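Local atomic coordinates of cytochrome c-552/4 domain-containing protein (Ignicoccus hospitalis KIN4/I, PDB entry 4QO5), a protein that binds eight c-type hemes and calcium as a membrane-associated multiheme cytochrome, and probably carries electrons along its heme chain. Residues I104-D109 with N207-L212; L369-K374 with A433-T438; M420-T425 with Y482-N487. All coordinates share one frame; numbering follows the deposited sequence.

Contact 1. Residues I104-D109 with N207-L212; sequences IVTPND and NPDGSL. With HEC (heme c), chain C.
One hydrogen bond joins the two segments directly: T106 OG1 donates to D209 OD1 at 2.6 Å, the two side chains meeting tip to tip. The hydroxyl approaches from above the carboxylate plane, 34° out of it. T106 places OG1 between its own N and carbonyl carbon (chi1 68°), so the same oxygen also takes a weak capping bond from D109 N. In return T106 N gives a straight bond to D109 OD2 (3.1 Å, 165°), and the pair makes a capping box at the start of helix 107-110. D109 also accepts from H90 and H102, hydrogen bonds that may help stabilise its charge near the carboxylate of D209.

Within 207-212 a second polar network fixes the carboxylate that T106 uses. D209 OD2 accepts twice: S211 OG reaches its syn lone pair at 2.7 Å, while S211 N comes in from above the plane, closing an Asx turn. N207 ND2 bonds the carbonyl O of S211, and N207 OD1 accepts from R205, a residue that binds a heme.

Van der Waals contacts fill in around these bonds. T106 CG2 lies 3.7 Å from N207 CB, and P107 brings CD within 3.4 Å of N207 ND2. The amide of N108 rests against S211 CB, with CG 3.6 Å away. The apolar side chains of I104 and P208 cross at about a right angle, CD1 4.1 Å from CG. On the other side of 104-109, V105 points away from 207-212 and packs on the heme, its CB 3.5 Å from the methyl CMD and its CG2 close to C1D and CHD.

A helix N-terminus closed by a capping box is thus docked on a type I turn, N207 to G210, with an overlapping Asx turn, beside the c-type heme pocket that V105 helps to line.

Contact 2. Residues L369-K374 with A433-T438; sequences LAPDIK and ATLKTT
L435 is the centre of this small contact, with 51 Å² of its surface buried by 369-374, part of the loop between strand 362-363 and helix 393-407. Its CG stands anti to the backbone N (chi1 175°), which carries the forked end from helix 413-447 toward that loop. The two methyls divide the work: CD2 meets P371 CD at 3.8 Å, and CD1 meets A370 CB at 4.2 Å. Pyrrolidine ring and leucine approach tip to tip, so the ring presents its CD-CG edge to the fork. The carbonyl O of P371 is hydrogen-bonded to T343 of helix 341-349.

L369 buries 29 Å², and its closest approach is through the backbone O, 4.3 Å from L435 CD1 and 4.4 Å from T438 CG2. That carbonyl has a hydrogen-bonding partner in Y321 OH, whose side chain also touches L435. One turn beyond L435, T438 directs its methyl to the loop, while OG1 donates to T434 O at 2.7 Å, an oxygen already taking the helical bond from T438 N. W469 is a further partner of T438 OG1.

No hydrogen bond or salt bridge crosses between the segments, and the 138 Å² buried in all is modest. L369 O has its partner in Y321, and T438 OG1 in T434 O and W469, so the contact itself rests on shape and van der Waals packing, with no directional bond to fix it.

Contact 3. Residues M420-T425 with Y482-N487; sequences MRLLDT and YGTAMN. With HEC (heme c), chain H.
M420 opens the segment pointing away from 482-487, but its chain bends at chi2 (-55°) and chi3 (93°) and swings the thioether back. CE then comes to 4.1 Å from A485 O, while SD lies 3.9 Å from the heme methyl CMD. This sulfur touches the porphyrin rim and is not an iron ligand. W313, a residue of the same heme site, packs on M420.

L422 points at the facing helix and crosses T484 at about a right angle, its CG 3.9 Å from T484 CG2. With chi1 of -56°, T484 sets that methyl anti to its own backbone N and drives it into the helix backbone opposite, 3.6 Å from L423 CA. The CA atoms of L423 and T484 are 5.6 Å apart, a close approach of the two backbones. T484 OG1 is turned to I480 O and to T165 of the third subunit.

L423 reaches A485 with both methyls: CD1 lies near A485 N and CD2 is 3.9 Å from A485 CB. A485 CB in turn lies 3.7 Å from heme CAD, which L423 CD2 also approaches, so L423 and A485 both pack against the base of a heme propionate. The next residue, M486, leaves the helix and binds the heme iron through SD at 2.4 Å, with H288 as the other axial ligand. T425 ends the segment by donating OG1 to L422 O, in the carbonyl plane and on a lone pair.

Helices 413-447 and 464-485 thus pack against each other just before the second one ends at the axial methionine. Helix 246-252 touches Y482 and M486, and the third subunit meets L422, T425 and T484.

Overall arrangement
Contacts 2 and 3 share helix 413-447 and lie on the same side of the chain's centre, their centres about 21 Å apart and their nearest atoms about 9 Å apart. Their segments alternate along the chain, and both touch the third subunit. Contact 1 closes earlier in the sequence and sits on the opposite side of the centre; its centre is about 42 Å from that of contact 2 and about 37 Å from that of contact 3. Contacts 1 and 3 each border a heme, through V105 in one and through the iron ligand M486 in the other. Contact 2 is more remote, with the L369 side chain about 13 Å from a bound heme.

Contact 1. Residues I104-D109 with N207-L212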
# COMPACT_ATOMS: atom_id res chain seq x y z
N ILE A 104 -21.35 -9.30 24.26
CA ILE A 104 -20.58 -10.08 23.29
C ILE A 104 -21.42 -11.24 22.79
O ILE A 104 -21.56 -12.26 23.48
CB ILE A 104 -19.22 -10.57 23.84
CG1 ILE A 104 -18.35 -9.39 24.25
CG2 ILE A 104 -18.48 -11.40 22.77
CD1 ILE A 104 -17.04 -9.80 24.92
N VAL A 105 -21.99 -11.05 21.60
CA VAL A 105 -22.74 -12.11 20.95
C VAL A 105 -21.74 -13.08 20.29
O VAL A 105 -20.87 -12.67 19.52
CB VAL A 105 -23.75 -11.52 19.94
CG1 VAL A 105 -24.44 -12.61 19.14
CG2 VAL A 105 -24.76 -10.62 20.65
N THR A 106 -21.87 -14.37 20.59
CA THR A 106 -20.81 -15.32 20.30
C THR A 106 -21.23 -16.31 19.21
O THR A 106 -22.40 -16.35 18.84
CB THR A 106 -20.47 -16.11 21.57
OG1 THR A 106 -21.59 -16.95 21.88
CG2 THR A 106 -20.17 -15.16 22.74
N PRO A 107 -20.27 -17.09 18.68
CA PRO A 107 -20.62 -18.14 17.70
C PRO A 107 -21.73 -19.06 18.19
O PRO A 107 -22.59 -19.51 17.40
CB PRO A 107 -19.31 -18.91 17.53
CG PRO A 107 -18.25 -17.86 17.74
CD PRO A 107 -18.80 -16.98 18.84
N ASN A 108 -21.76 -19.34 19.49
CA ASN A 108 -22.83 -20.18 20.01
C ASN A 108 -24.21 -19.52 19.93
O ASN A 108 -25.22 -20.20 19.81
CB ASN A 108 -22.51 -20.68 21.43
CG ASN A 108 -21.50 -21.81 21.42
OD1 ASN A 108 -21.04 -22.24 20.36
ND2 ASN A 108 -21.16 -22.31 22.61
N ASP A 109 -24.24 -18.19 19.97
CA ASP A 109 -25.48 -17.46 19.75
C ASP A 109 -25.87 -17.52 18.27
O ASP A 109 -27.03 -17.81 17.93
CB ASP A 109 -25.32 -15.99 20.16
CG ASP A 109 -25.15 -15.82 21.66
OD1 ASP A 109 -25.64 -16.69 22.43
OD2 ASP A 109 -24.51 -14.83 22.05
N ASN A 207 -14.30 -16.52 23.81
CA ASN A 207 -15.43 -15.76 24.31
C ASN A 207 -15.78 -16.10 25.76
O ASN A 207 -15.34 -17.12 26.27
CB ASN A 207 -16.63 -16.01 23.39
CG ASN A 207 -16.39 -15.48 22.01
OD1 ASN A 207 -16.30 -14.27 21.80
ND2 ASN A 207 -16.26 -16.38 21.05
N PRO A 208 -16.55 -15.22 26.41
CA PRO A 208 -16.94 -15.48 27.81
C PRO A 208 -17.72 -16.78 28.02
O PRO A 208 -17.65 -17.35 29.11
CB PRO A 208 -17.82 -14.27 28.16
CG PRO A 208 -17.38 -13.18 27.24
CD PRO A 208 -16.99 -13.89 25.95
N ASP A 209 -18.45 -17.25 27.01
CA ASP A 209 -19.21 -18.50 27.12
C ASP A 209 -18.37 -19.71 26.73
O ASP A 209 -18.86 -20.84 26.67
CB ASP A 209 -20.50 -18.45 26.27
CG ASP A 209 -20.22 -18.37 24.76
OD1 ASP A 209 -21.19 -18.44 23.97
OD2 ASP A 209 -19.04 -18.25 24.37
N GLY A 210 -17.09 -19.47 26.44
CA GLY A 210 -16.17 -20.54 26.12
C GLY A 210 -16.12 -20.93 24.65
O GLY A 210 -15.24 -21.69 24.24
N SER A 211 -17.06 -20.43 23.85
CA SER A 211 -16.99 -20.69 22.42
C SER A 211 -15.79 -19.95 21.83
O SER A 211 -15.28 -18.99 22.42
CB SER A 211 -18.28 -20.30 21.69
OG SER A 211 -18.54 -18.91 21.78
N LEU A 212 -15.34 -20.41 20.67
CA LEU A 212 -14.18 -19.82 20.01
C LEU A 212 -14.54 -19.10 18.72
O LEU A 212 -15.22 -19.65 17.84
CB LEU A 212 -13.16 -20.91 19.67
CG LEU A 212 -12.65 -21.76 20.83
CD1 LEU A 212 -11.60 -22.73 20.29
CD2 LEU A 212 -12.08 -20.89 21.93
FE HEC C . -25.23 -5.86 18.72
CHA HEC C . -22.11 -5.74 20.16
CHB HEC C . -26.04 -2.94 20.37
CHC HEC C . -28.16 -5.93 17.20
CHD HEC C . -24.45 -8.88 17.30
NA HEC C . -24.28 -4.57 19.96
C1A HEC C . -22.98 -4.73 20.44
C2A HEC C . -22.66 -3.64 21.33
C3A HEC C . -23.73 -2.85 21.38
C4A HEC C . -24.76 -3.42 20.53
CMA HEC C . -23.86 -1.55 22.20
CAA HEC C . -21.33 -3.47 22.10
CBA HEC C . -20.11 -3.23 21.22
CGA HEC C . -20.07 -1.77 20.92
O1A HEC C . -19.75 -1.43 19.74
O2A HEC C . -20.36 -0.95 21.84
NB HEC C . -26.76 -4.74 18.87
C1B HEC C . -26.90 -3.50 19.49
C2B HEC C . -28.09 -2.85 19.00
C3B HEC C . -28.59 -3.70 18.09
C4B HEC C . -27.81 -4.88 18.02
CMB HEC C . -28.52 -1.43 19.44
CAB HEC C . -29.72 -3.62 17.08
CBB HEC C . -29.83 -2.19 16.45
NC HEC C . -26.15 -7.16 17.53
C1C HEC C . -27.40 -7.03 17.00
C2C HEC C . -27.81 -8.27 16.38
C3C HEC C . -26.67 -8.96 16.25
C4C HEC C . -25.69 -8.36 17.08
CMC HEC C . -29.10 -8.31 15.51
CAC HEC C . -26.27 -10.32 15.62
CBC HEC C . -26.95 -10.64 14.26
ND HEC C . -23.58 -7.06 18.75
C1D HEC C . -23.48 -8.25 18.03
C2D HEC C . -22.17 -8.83 18.14
C3D HEC C . -21.41 -7.87 19.05
C4D HEC C . -22.37 -6.83 19.38
CMD HEC C . -21.75 -10.15 17.43
CAD HEC C . -19.95 -7.90 19.58
CBD HEC C . -19.22 -9.22 19.48
CGD HEC C . -18.52 -9.32 18.14
O1D HEC C . -17.86 -10.35 17.89
O2D HEC C . -18.63 -8.38 17.31

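Contact 2. Residues L369-K374 with A433-T438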
# COMPACT_ATOMS: atom_id res chain seq x y z
N LEU A 369 13.13 -29.74 11.13
CA LEU A 369 13.97 -28.57 10.86
C LEU A 369 14.87 -28.78 9.65
O LEU A 369 15.39 -27.82 9.07
CB LEU A 369 14.84 -28.25 12.08
CG LEU A 369 14.07 -27.90 13.35
CD1 LEU A 369 15.04 -27.64 14.50
CD2 LEU A 369 13.14 -26.71 13.14
N ALA A 370 15.07 -30.03 9.28
CA ALA A 370 15.92 -30.37 8.15
C ALA A 370 15.43 -31.67 7.55
O ALA A 370 14.85 -32.50 8.26
CB ALA A 370 17.37 -30.50 8.60
N PRO A 371 15.64 -31.87 6.24
CA PRO A 371 15.27 -33.17 5.66
C PRO A 371 16.28 -34.24 6.08
O PRO A 371 17.33 -33.91 6.62
CB PRO A 371 15.33 -32.91 4.16
CG PRO A 371 16.32 -31.79 4.00
CD PRO A 371 16.18 -30.94 5.23
N ASP A 372 15.95 -35.50 5.85
CA ASP A 372 16.92 -36.56 6.10
C ASP A 372 17.85 -36.62 4.90
O ASP A 372 17.40 -36.71 3.76
CB ASP A 372 16.20 -37.90 6.32
CG ASP A 372 17.13 -38.99 6.84
OD1 ASP A 372 18.36 -38.91 6.62
OD2 ASP A 372 16.62 -39.92 7.49
N ILE A 373 19.15 -36.56 5.17
CA ILE A 373 20.15 -36.43 4.11
C ILE A 373 20.21 -37.69 3.24
O ILE A 373 20.50 -37.61 2.05
CB ILE A 373 21.55 -36.05 4.67
CG1 ILE A 373 22.48 -35.60 3.55
CG2 ILE A 373 22.15 -37.20 5.47
CD1 ILE A 373 23.49 -34.56 3.97
N LYS A 374 19.92 -38.84 3.84
CA LYS A 374 19.86 -40.08 3.08
C LYS A 374 18.70 -40.04 2.09
O LYS A 374 18.90 -40.09 0.88
CB LYS A 374 19.71 -41.28 4.03
N ALA A 433 15.97 -22.58 0.22
CA ALA A 433 16.57 -21.32 0.68
C ALA A 433 16.45 -21.21 2.20
O ALA A 433 17.38 -20.75 2.87
CB ALA A 433 15.90 -20.12 0.00
N THR A 434 15.32 -21.66 2.74
CA THR A 434 15.08 -21.67 4.18
C THR A 434 16.03 -22.64 4.89
O THR A 434 16.50 -22.37 5.99
CB THR A 434 13.61 -22.00 4.47
OG1 THR A 434 12.79 -20.96 3.91
CG2 THR A 434 13.34 -22.09 5.98
N LEU A 435 16.32 -23.77 4.25
CA LEU A 435 17.28 -24.70 4.83
C LEU A 435 18.66 -24.05 4.89
O LEU A 435 19.43 -24.26 5.83
CB LEU A 435 17.33 -26.01 4.03
CG LEU A 435 18.39 -27.03 4.45
CD1 LEU A 435 18.22 -27.43 5.92
CD2 LEU A 435 18.32 -28.28 3.55
N LYS A 436 18.98 -23.26 3.86
CA LYS A 436 20.27 -22.59 3.80
C LYS A 436 20.43 -21.57 4.93
O LYS A 436 21.46 -21.53 5.60
CB LYS A 436 20.46 -21.91 2.44
CG LYS A 436 21.87 -21.34 2.23
CD LYS A 436 22.02 -20.74 0.84
CE LYS A 436 23.42 -20.17 0.63
NZ LYS A 436 24.43 -21.23 0.40
N THR A 437 19.41 -20.74 5.15
CA THR A 437 19.51 -19.75 6.22
C THR A 437 19.51 -20.44 7.59
O THR A 437 20.12 -19.94 8.54
CB THR A 437 18.38 -18.70 6.17
OG1 THR A 437 17.10 -19.34 6.30
CG2 THR A 437 18.42 -17.93 4.86
N THR A 438 18.84 -21.59 7.68
CA THR A 438 18.84 -22.34 8.93
C THR A 438 20.25 -22.86 9.26
O THR A 438 20.67 -22.84 10.42
CB THR A 438 17.82 -23.51 8.89
OG1 THR A 438 16.50 -22.98 8.66
CG2 THR A 438 17.85 -24.29 10.19

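Contact 3. Residues M420-T425 with Y482-N487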
# COMPACT_ATOMS: atom_id res chain seq x y z
N MET A 420 -0.33 -24.07 -10.78
CA MET A 420 -0.17 -24.87 -9.57
C MET A 420 1.14 -25.66 -9.60
O MET A 420 1.75 -25.88 -8.56
CB MET A 420 -1.39 -25.78 -9.30
CG MET A 420 -2.72 -25.02 -9.13
SD MET A 420 -2.74 -23.73 -7.83
CE MET A 420 -2.31 -22.22 -8.71
N ARG A 421 1.58 -26.06 -10.80
CA ARG A 421 2.89 -26.70 -10.93
C ARG A 421 4.03 -25.72 -10.63
O ARG A 421 5.03 -26.09 -9.99
CB ARG A 421 3.06 -27.29 -12.34
CG ARG A 421 2.25 -28.56 -12.57
CD ARG A 421 2.75 -29.34 -13.80
NE ARG A 421 2.75 -28.54 -15.02
CZ ARG A 421 1.71 -28.42 -15.84
NH1 ARG A 421 0.57 -29.04 -15.56
NH2 ARG A 421 1.81 -27.68 -16.94
N LEU A 422 3.91 -24.50 -11.14
CA LEU A 422 4.87 -23.45 -10.84
C LEU A 422 4.93 -23.24 -9.33
O LEU A 422 6.01 -23.10 -8.74
CB LEU A 422 4.48 -22.14 -11.54
CG LEU A 422 5.47 -21.01 -11.35
CD1 LEU A 422 6.83 -21.41 -11.93
CD2 LEU A 422 4.95 -19.73 -12.01
N LEU A 423 3.76 -23.25 -8.69
CA LEU A 423 3.72 -23.11 -7.23
C LEU A 423 4.51 -24.23 -6.54
O LEU A 423 5.30 -23.95 -5.62
CB LEU A 423 2.28 -23.04 -6.71
CG LEU A 423 2.07 -22.99 -5.18
CD1 LEU A 423 2.70 -21.73 -4.59
CD2 LEU A 423 0.60 -23.06 -4.84
N ASP A 424 4.34 -25.48 -6.98
CA ASP A 424 5.17 -26.56 -6.45
C ASP A 424 6.67 -26.29 -6.55
O ASP A 424 7.42 -26.59 -5.62
CB ASP A 424 4.86 -27.90 -7.13
CG ASP A 424 3.50 -28.44 -6.75
OD1 ASP A 424 2.95 -28.01 -5.70
OD2 ASP A 424 2.98 -29.30 -7.50
N THR A 425 7.13 -25.75 -7.68
CA THR A 425 8.56 -25.49 -7.84
C THR A 425 9.02 -24.40 -6.87
O THR A 425 10.14 -24.45 -6.35
CB THR A 425 8.97 -25.09 -9.29
OG1 THR A 425 8.58 -23.73 -9.56
CG2 THR A 425 8.35 -26.05 -10.32
N TYR A 482 3.14 -17.06 -1.64
CA TYR A 482 1.86 -16.37 -1.79
C TYR A 482 1.71 -15.76 -3.18
O TYR A 482 0.63 -15.83 -3.81
CB TYR A 482 1.75 -15.23 -0.77
CG TYR A 482 1.17 -15.59 0.58
CD1 TYR A 482 1.55 -16.74 1.26
CD2 TYR A 482 0.25 -14.75 1.18
CE1 TYR A 482 1.02 -17.03 2.52
CE2 TYR A 482 -0.29 -15.04 2.43
CZ TYR A 482 0.09 -16.18 3.09
OH TYR A 482 -0.46 -16.44 4.34
N GLY A 483 2.77 -15.08 -3.63
CA GLY A 483 2.77 -14.36 -4.90
C GLY A 483 2.63 -15.32 -6.07
O GLY A 483 1.97 -15.02 -7.07
N THR A 484 3.22 -16.50 -5.93
CA THR A 484 3.13 -17.52 -6.98
C THR A 484 1.72 -18.10 -6.99
O THR A 484 1.10 -18.20 -8.03
CB THR A 484 4.17 -18.62 -6.76
OG1 THR A 484 5.47 -18.02 -6.69
CG2 THR A 484 4.14 -19.65 -7.91
N ALA A 485 1.20 -18.43 -5.81
CA ALA A 485 -0.14 -19.00 -5.70
C ALA A 485 -1.22 -18.07 -6.23
O ALA A 485 -2.20 -18.53 -6.82
CB ALA A 485 -0.45 -19.37 -4.24
N MET A 486 -1.07 -16.76 -6.00
CA MET A 486 -2.17 -15.84 -6.27
C MET A 486 -1.81 -14.72 -7.26
O MET A 486 -2.44 -13.66 -7.26
CB MET A 486 -2.71 -15.26 -4.96
CG MET A 486 -3.51 -16.31 -4.19
SD MET A 486 -3.87 -15.75 -2.52
CE MET A 486 -2.28 -16.06 -1.72
N ASN A 487 -0.79 -14.98 -8.07
CA ASN A 487 -0.47 -14.17 -9.25
C ASN A 487 0.04 -12.78 -8.91
O ASN A 487 -0.41 -11.79 -9.49
CB ASN A 487 -1.70 -14.06 -10.16
CG ASN A 487 -2.31 -15.40 -10.44
OD1 ASN A 487 -1.62 -16.34 -10.85
ND2 ASN A 487 -3.60 -15.53 -10.18
FE HEC H . -5.66 -17.10 -1.71
CHA HEC H . -3.37 -19.46 -0.69
CHB HEC H . -5.85 -15.84 1.47
CHC HEC H . -7.29 -14.39 -2.91
CHD HEC H . -6.25 -18.78 -4.55
NA HEC H . -4.79 -17.58 0.04
C1A HEC H . -3.80 -18.53 0.23
C2A HEC H . -3.30 -18.38 1.58
C3A HEC H . -3.96 -17.37 2.17
C4A HEC H . -4.93 -16.85 1.22
CMA HEC H . -3.78 -16.83 3.61
CAA HEC H . -2.16 -19.24 2.16
CBA HEC H . -2.75 -20.24 3.17
CGA HEC H . -1.62 -21.18 3.49
O1A HEC H . -0.78 -20.84 4.36
O2A HEC H . -1.54 -22.26 2.83
NB HEC H . -6.47 -15.49 -0.86
C1B HEC H . -6.32 -15.09 0.45
C2B HEC H . -6.62 -13.70 0.54
C3B HEC H . -6.96 -13.34 -0.71
C4B HEC H . -6.91 -14.45 -1.59
CMB HEC H . -6.53 -12.93 1.89
CAB HEC H . -7.33 -12.03 -1.39
CBB HEC H . -6.59 -10.82 -0.81
NC HEC H . -6.68 -16.69 -3.31
C1C HEC H . -7.20 -15.49 -3.73
C2C HEC H . -7.86 -15.66 -5.01
C3C HEC H . -7.27 -16.77 -5.51
C4C HEC H . -6.70 -17.50 -4.42
CMC HEC H . -8.25 -14.40 -5.81
CAC HEC H . -7.37 -17.52 -6.85
CBC HEC H . -7.65 -16.69 -8.12
ND HEC H . -4.93 -18.86 -2.49
C1D HEC H . -5.30 -19.34 -3.74
C2D HEC H . -4.56 -20.53 -4.02
C3D HEC H . -3.64 -20.73 -2.83
C4D HEC H . -3.95 -19.65 -1.92
CMD HEC H . -4.66 -21.39 -5.30
CAD HEC H . -2.66 -21.88 -2.58
CBD HEC H . -3.55 -22.97 -1.94
CGD HEC H . -2.71 -23.85 -1.05
O1D HEC H . -1.66 -23.37 -0.57
O2D HEC H . -3.08 -25.03 -0.82